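Local coordinates for protein oxalate oxidase 1 (Hordeum vulgare, PDB 2ET1) that oxidises oxalate with molecular oxygen at a manganese centre, giving carbon dioxide and hydrogen peroxide that may serve cell-wall cross-linking and defence, at residues A[89-94]-A[159-164]; A[73-78]-A[151-156]. All coordinates share one frame; numbering follows the deposited sequence.

Interaction 1 (A[89-94]-A[159-164]). With MN (manganese (II) ion), chain B; GLV (glyoxylic acid), chain C.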
loop_
_atom_site.group_PDB
_atom_site.type_symbol
_atom_site.label_atom_id
_atom_site.label_comp_id
_atom_site.label_asym_id
_atom_site.label_seq_id
_atom_site.Cartn_x
_atom_site.Cartn_y
_atom_site.Cartn_z
ATOM N N ILE A 89 15.867 -16.822 0.993
ATOM C CA ILE A 89 14.928 -15.752 1.392
ATOM C C ILE A 89 14.437 -15.001 0.149
ATOM O O ILE A 89 15.199 -14.812 -0.804
ATOM C CB ILE A 89 15.631 -14.768 2.357
ATOM C CG1 ILE A 89 15.858 -15.484 3.695
ATOM C CG2 ILE A 89 14.835 -13.453 2.522
ATOM C CD1 ILE A 89 16.574 -14.725 4.737
ATOM N N HIS A 90 13.162 -14.601 0.157
ATOM C CA HIS A 90 12.621 -13.681 -0.861
ATOM C C HIS A 90 12.413 -12.321 -0.208
ATOM O O HIS A 90 11.539 -12.174 0.658
ATOM C CB HIS A 90 11.300 -14.235 -1.436
ATOM C CG HIS A 90 11.444 -15.618 -1.988
ATOM N ND1 HIS A 90 12.194 -15.885 -3.117
ATOM C CD2 HIS A 90 10.996 -16.817 -1.537
ATOM C CE1 HIS A 90 12.200 -17.193 -3.339
ATOM N NE2 HIS A 90 11.481 -17.782 -2.396
ATOM N N PRO A 91 13.241 -11.318 -0.577
ATOM C CA PRO A 91 13.167 -10.013 0.083
ATOM C C PRO A 91 11.850 -9.248 -0.082
ATOM O O PRO A 91 11.538 -8.392 0.762
ATOM C CB PRO A 91 14.328 -9.218 -0.545
ATOM C CG PRO A 91 14.703 -9.950 -1.789
ATOM C CD PRO A 91 14.328 -11.389 -1.574
ATOM N N ARG A 92 11.084 -9.557 -1.141
ATOM C CA ARG A 92 9.947 -8.713 -1.534
ATOM C C ARG A 92 8.618 -9.470 -1.752
ATOM O O ARG A 92 7.702 -8.940 -2.406
ATOM C CB ARG A 92 10.310 -7.840 -2.766
ATOM C CG ARG A 92 11.475 -6.871 -2.504
ATOM C CD ARG A 92 11.814 -6.050 -3.736
ATOM N NE ARG A 92 12.260 -6.890 -4.840
ATOM C CZ ARG A 92 13.517 -7.264 -5.069
ATOM N NH1 ARG A 92 14.513 -6.888 -4.265
ATOM N NH2 ARG A 92 13.783 -8.028 -6.116
ATOM N N ALA A 93 8.479 -10.682 -1.192
ATOM C CA ALA A 93 7.216 -11.434 -1.382
ATOM C C ALA A 93 6.987 -12.575 -0.402
ATOM O O ALA A 93 7.951 -13.195 0.086
ATOM C CB ALA A 93 7.151 -11.992 -2.810
ATOM N N THR A 94 5.703 -12.856 -0.165
ATOM C CA THR A 94 5.227 -14.157 0.352
ATOM C C THR A 94 5.169 -15.167 -0.801
ATOM O O THR A 94 4.876 -14.797 -1.941
ATOM C CB THR A 94 3.804 -14.011 0.964
ATOM O OG1 THR A 94 3.836 -13.118 2.093
ATOM C CG2 THR A 94 3.238 -15.373 1.458
ATOM N N GLY A 159 12.751 -11.636 -5.882
ATOM C CA GLY A 159 14.184 -11.696 -5.537
ATOM C C GLY A 159 14.526 -13.022 -4.875
ATOM O O GLY A 159 13.670 -13.642 -4.258
ATOM N N ILE A 160 15.760 -13.490 -5.054
ATOM C CA ILE A 160 16.206 -14.698 -4.341
ATOM C C ILE A 160 17.557 -14.440 -3.674
ATOM O O ILE A 160 18.538 -14.137 -4.354
ATOM C CB ILE A 160 16.311 -15.945 -5.269
ATOM C CG1 ILE A 160 15.027 -16.175 -6.080
ATOM C CG2 ILE A 160 16.642 -17.193 -4.417
ATOM C CD1 ILE A 160 15.182 -17.224 -7.190
ATOM N N VAL A 161 17.593 -14.563 -2.344
ATOM C CA VAL A 161 18.834 -14.513 -1.563
ATOM C C VAL A 161 19.169 -15.962 -1.160
ATOM O O VAL A 161 18.568 -16.502 -0.232
ATOM C CB VAL A 161 18.643 -13.590 -0.313
ATOM C CG1 VAL A 161 19.841 -13.647 0.628
ATOM C CG2 VAL A 161 18.398 -12.159 -0.737
ATOM N N PHE A 162 20.063 -16.608 -1.910
ATOM C CA PHE A 162 20.514 -17.966 -1.560
ATOM C C PHE A 162 21.535 -17.834 -0.431
ATOM O O PHE A 162 22.591 -17.219 -0.615
ATOM C CB PHE A 162 21.159 -18.671 -2.763
ATOM C CG PHE A 162 20.173 -19.205 -3.776
ATOM C CD1 PHE A 162 20.106 -18.651 -5.055
ATOM C CD2 PHE A 162 19.330 -20.276 -3.464
ATOM C CE1 PHE A 162 19.220 -19.155 -6.021
ATOM C CE2 PHE A 162 18.419 -20.785 -4.420
ATOM C CZ PHE A 162 18.375 -20.226 -5.699
ATOM N N VAL A 163 21.249 -18.420 0.728
ATOM C CA VAL A 163 22.093 -18.153 1.909
ATOM C C VAL A 163 23.551 -18.681 1.796
ATOM O O VAL A 163 24.491 -17.911 2.027
ATOM C CB VAL A 163 21.395 -18.529 3.246
ATOM C CG1 VAL A 163 22.362 -18.362 4.395
ATOM C CG2 VAL A 163 20.173 -17.639 3.466
ATOM N N PRO A 164 23.750 -19.970 1.441
ATOM C CA PRO A 164 25.148 -20.451 1.319
ATOM C C PRO A 164 25.964 -19.706 0.253
ATOM O O PRO A 164 27.088 -19.267 0.527
ATOM C CB PRO A 164 24.984 -21.943 0.963
ATOM C CG PRO A 164 23.597 -22.301 1.479
ATOM C CD PRO A 164 22.785 -21.062 1.178
HETATM MN MN MN B . 11.258 -19.974 -2.022
HETATM C C1 GLV C . 11.932 -20.834 -6.442
HETATM O O1 GLV C . 12.160 -19.436 -6.636
HETATM C C2 GLV C . 11.683 -21.091 -4.989
HETATM O O2 GLV C . 11.668 -22.278 -4.564
HETATM O O3 GLV C . 11.469 -20.102 -4.263
HETATM O O HOH W 1 10.701 -22.166 -2.109
#
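His90 and Gly159 illustrate how a second-shell carbonyl can set the rotation of a metal ligand. The imidazole ND1 donates to Gly159 O at 2.9 Å; the N-H points almost straight at the oxygen (163°), which lies in the ring plane and is approached nearly end-on. With chi1 at -55° and CG beside the backbone N, the ring hangs between this carbonyl and the manganese, which its NE2 binds at 2.2 Å. His88, Glu95 and His137 are the other protein ligands; glyoxylic acid O3 and a water also bind the metal. The tightly packed part is the backbone: Ile89 and Val161 form an antiparallel hydrogen-bonded pair, Val161 N to Ile89 O at 2.9 Å being the straighter bond. Ile89 CB and Val161 CB meet at 4.2 Å on the face turned from the metal, where Ile89 packs on Ile89 of a second subunit. Ile160 CG1 lies at the imidazole edge on the metal side. Past His90 the contact thins. Pro91 CD rests 3.6 Å from Gly159 O, and the Arg92 guanidinium reaches Gly159 obliquely, without a hydrogen bond; Gly159 is partly exposed. The arginine's polar end is held by Asn157 O and Asp8 of a third subunit. Because ND1 is the protonated nitrogen, hydrogen-bonded to Gly159 O, NE2 keeps its lone pair for manganese, and the carbonyl probably makes the imidazole a stronger donor to the metal.

Interaction 2 (A[73-78]-A[151-156]). With GLV (glyoxylic acid), chain C.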
loop_
_atom_site.group_PDB
_atom_site.type_symbol
_atom_site.label_atom_id
_atom_site.label_comp_id
_atom_site.label_asym_id
_atom_site.label_seq_id
_atom_site.Cartn_x
_atom_site.Cartn_y
_atom_site.Cartn_z
ATOM N N SER A 73 3.852 -13.577 -9.778
ATOM C CA SER A 73 4.786 -14.366 -10.619
ATOM C C SER A 73 4.787 -15.823 -10.138
ATOM O O SER A 73 4.179 -16.137 -9.111
ATOM C CB SER A 73 6.211 -13.784 -10.579
ATOM O OG SER A 73 6.807 -13.924 -9.296
ATOM N N MET A 74 5.457 -16.703 -10.889
ATOM C CA MET A 74 5.507 -18.154 -10.576
ATOM C C MET A 74 6.868 -18.730 -10.939
ATOM O O MET A 74 7.446 -18.321 -11.943
ATOM C CB MET A 74 4.497 -18.905 -11.446
ATOM C CG MET A 74 3.147 -19.179 -10.898
ATOM S SD MET A 74 2.264 -20.147 -12.162
ATOM C CE MET A 74 3.085 -21.678 -12.125
ATOM N N ASN A 75 7.348 -19.719 -10.179
ATOM C CA ASN A 75 8.530 -20.515 -10.582
ATOM C C ASN A 75 8.204 -22.011 -10.509
ATOM O O ASN A 75 7.296 -22.409 -9.782
ATOM C CB ASN A 75 9.731 -20.286 -9.648
ATOM C CG ASN A 75 10.242 -18.845 -9.623
ATOM O OD1 ASN A 75 10.940 -18.463 -8.671
ATOM N ND2 ASN A 75 9.930 -18.059 -10.640
ATOM N N ARG A 76 8.952 -22.823 -11.259
ATOM C CA ARG A 76 8.937 -24.290 -11.126
ATOM C C ARG A 76 10.283 -24.719 -10.529
ATOM O O ARG A 76 11.319 -24.133 -10.859
ATOM C CB ARG A 76 8.713 -24.937 -12.503
ATOM C CG ARG A 76 8.906 -26.453 -12.524
ATOM C CD ARG A 76 8.637 -27.051 -13.918
ATOM N NE ARG A 76 8.929 -28.484 -13.897
ATOM C CZ ARG A 76 8.265 -29.413 -14.584
ATOM N NH1 ARG A 76 7.256 -29.082 -15.383
ATOM N NH2 ARG A 76 8.622 -30.686 -14.467
ATOM N N VAL A 77 10.286 -25.729 -9.651
ATOM C CA VAL A 77 11.562 -26.265 -9.120
ATOM C C VAL A 77 11.562 -27.782 -9.237
ATOM O O VAL A 77 10.615 -28.432 -8.785
ATOM C CB VAL A 77 11.838 -25.836 -7.644
ATOM C CG1 VAL A 77 13.261 -26.224 -7.213
ATOM C CG2 VAL A 77 11.622 -24.324 -7.484
ATOM N N ASP A 78 12.604 -28.324 -9.884
ATOM C CA ASP A 78 12.752 -29.787 -10.049
ATOM C C ASP A 78 13.919 -30.290 -9.197
ATOM O O ASP A 78 14.921 -29.584 -9.058
ATOM C CB ASP A 78 12.985 -30.145 -11.526
ATOM C CG ASP A 78 11.780 -29.856 -12.393
ATOM O OD1 ASP A 78 10.866 -30.709 -12.430
ATOM O OD2 ASP A 78 11.740 -28.780 -13.032
ATOM N N VAL A 151 5.443 -22.880 -7.538
ATOM C CA VAL A 151 5.227 -21.906 -6.454
ATOM C C VAL A 151 4.863 -20.548 -7.043
ATOM O O VAL A 151 5.346 -20.198 -8.122
ATOM C CB VAL A 151 6.465 -21.780 -5.522
ATOM C CG1 VAL A 151 6.799 -23.141 -4.923
ATOM C CG2 VAL A 151 7.680 -21.254 -6.256
ATOM N N SER A 152 4.000 -19.810 -6.343
ATOM C CA SER A 152 3.548 -18.490 -6.795
ATOM C C SER A 152 3.934 -17.440 -5.746
ATOM O O SER A 152 4.114 -17.776 -4.566
ATOM C CB SER A 152 2.025 -18.491 -6.993
ATOM O OG SER A 152 1.633 -19.433 -7.992
ATOM N N PHE A 153 4.035 -16.182 -6.174
ATOM C CA PHE A 153 4.462 -15.082 -5.292
ATOM C C PHE A 153 3.537 -13.887 -5.433
ATOM O O PHE A 153 3.015 -13.643 -6.528
ATOM C CB PHE A 153 5.884 -14.605 -5.650
ATOM C CG PHE A 153 6.931 -15.695 -5.627
ATOM C CD1 PHE A 153 7.241 -16.402 -6.793
ATOM C CD2 PHE A 153 7.625 -15.989 -4.450
ATOM C CE1 PHE A 153 8.204 -17.424 -6.777
ATOM C CE2 PHE A 153 8.588 -17.016 -4.408
ATOM C CZ PHE A 153 8.883 -17.728 -5.587
ATOM N N ASN A 154 3.366 -13.111 -4.359
ATOM C CA ASN A 154 2.693 -11.797 -4.494
ATOM C C ASN A 154 3.632 -10.648 -4.900
ATOM O O ASN A 154 3.513 -9.532 -4.396
ATOM C CB ASN A 154 1.812 -11.428 -3.273
ATOM C CG ASN A 154 2.602 -11.150 -2.000
ATOM O OD1 ASN A 154 2.059 -10.521 -1.062
ATOM N ND2 ASN A 154 3.841 -11.597 -1.936
ATOM N N SER A 155 4.563 -10.946 -5.816
ATOM C CA SER A 155 5.385 -9.921 -6.478
ATOM C C SER A 155 5.733 -10.371 -7.902
ATOM O O SER A 155 5.880 -11.573 -8.164
ATOM C CB SER A 155 6.692 -9.665 -5.719
ATOM O OG SER A 155 7.499 -8.700 -6.423
ATOM N N GLN A 156 5.874 -9.399 -8.808
ATOM C CA GLN A 156 6.408 -9.674 -10.162
ATOM C C GLN A 156 7.913 -9.981 -10.151
ATOM O O GLN A 156 8.455 -10.443 -11.160
ATOM C CB GLN A 156 6.154 -8.478 -11.095
ATOM C CG GLN A 156 7.029 -7.235 -10.801
ATOM C CD GLN A 156 6.705 -6.060 -11.711
ATOM O OE1 GLN A 156 5.539 -5.743 -11.933
ATOM N NE2 GLN A 156 7.746 -5.422 -12.262
HETATM C C1 GLV C . 11.932 -20.834 -6.442
HETATM O O1 GLV C . 12.160 -19.436 -6.636
HETATM C C2 GLV C . 11.683 -21.091 -4.989
HETATM O O2 GLV C . 11.668 -22.278 -4.564
HETATM O O3 GLV C . 11.469 -20.102 -4.263
#
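Ser73 OG donates to Ser155 O at 2.8 Å, nearly in line with the carbonyl, and so ties the start of one strand of the cupin beta-barrel to the turn that follows its antiparallel neighbour. Chi1 of 67° tucks the hydroxyl between backbone N and carbonyl carbon, on the side where Ser155 O lies. Inward from this link, Asn75 and Val151 form a hydrogen-bonded pair with 2.9 Å bonds in both directions, that from Val151 N the straighter at 173°. The Ser73-Phe153 pair is lopsided: Phe153 N gives Ser73 O a 2.9 Å bond, whereas the return bond from Ser73 N is weak. Between these two pairs, Met74-Ser152, a non-hydrogen-bonded pair, turns to the outer face, with Met74 CG 3.3 Å from Ser152 OG; there Met74 packs on Met98 and Ser152 on Ile96 of a neighbouring subunit. Ser73, Asn75, Val151 and Phe153 share the inner face, and the last three come close to the bound glyoxylic acid. The Asn75 amide crosses the Phe153 side chain at about a right angle, their planes 60° apart, and Val151 CG2 packs against Asn75 CB. Asn75 is an oxalate-binding residue, and its amide lies beside O1 of the ligand. Val77 CG2 lies 3.6 Å from glyoxylic acid O2, while glyoxylic acid O3 sits at the Phe153 ring edge, in the ring plane, 3.8 Å from CZ.

How the interactions relate
Interactions 1 and 2, with centres about 12 Å apart, belong to the two facing antiparallel sheets of one cupin barrel. Interaction 2 joins strands 73-79 and 147-153 of one sheet; interaction 1 joins the end of strand 84-89 to the short strand 161-162, outermost in the other sheet within this chain. Along the chain their segments alternate, 73-78, 89-94, 151-156, 159-164, each half going from the sheet of interaction 2 to that of interaction 1. The two contacts touch directly: the Phe153 ring meets the His90 imidazole edge-to-face. Both reach the same glyoxylic acid, so both sheets contribute to one site, Glu95 of strand 95-101 binding manganese from one, His88 and His137 from the other.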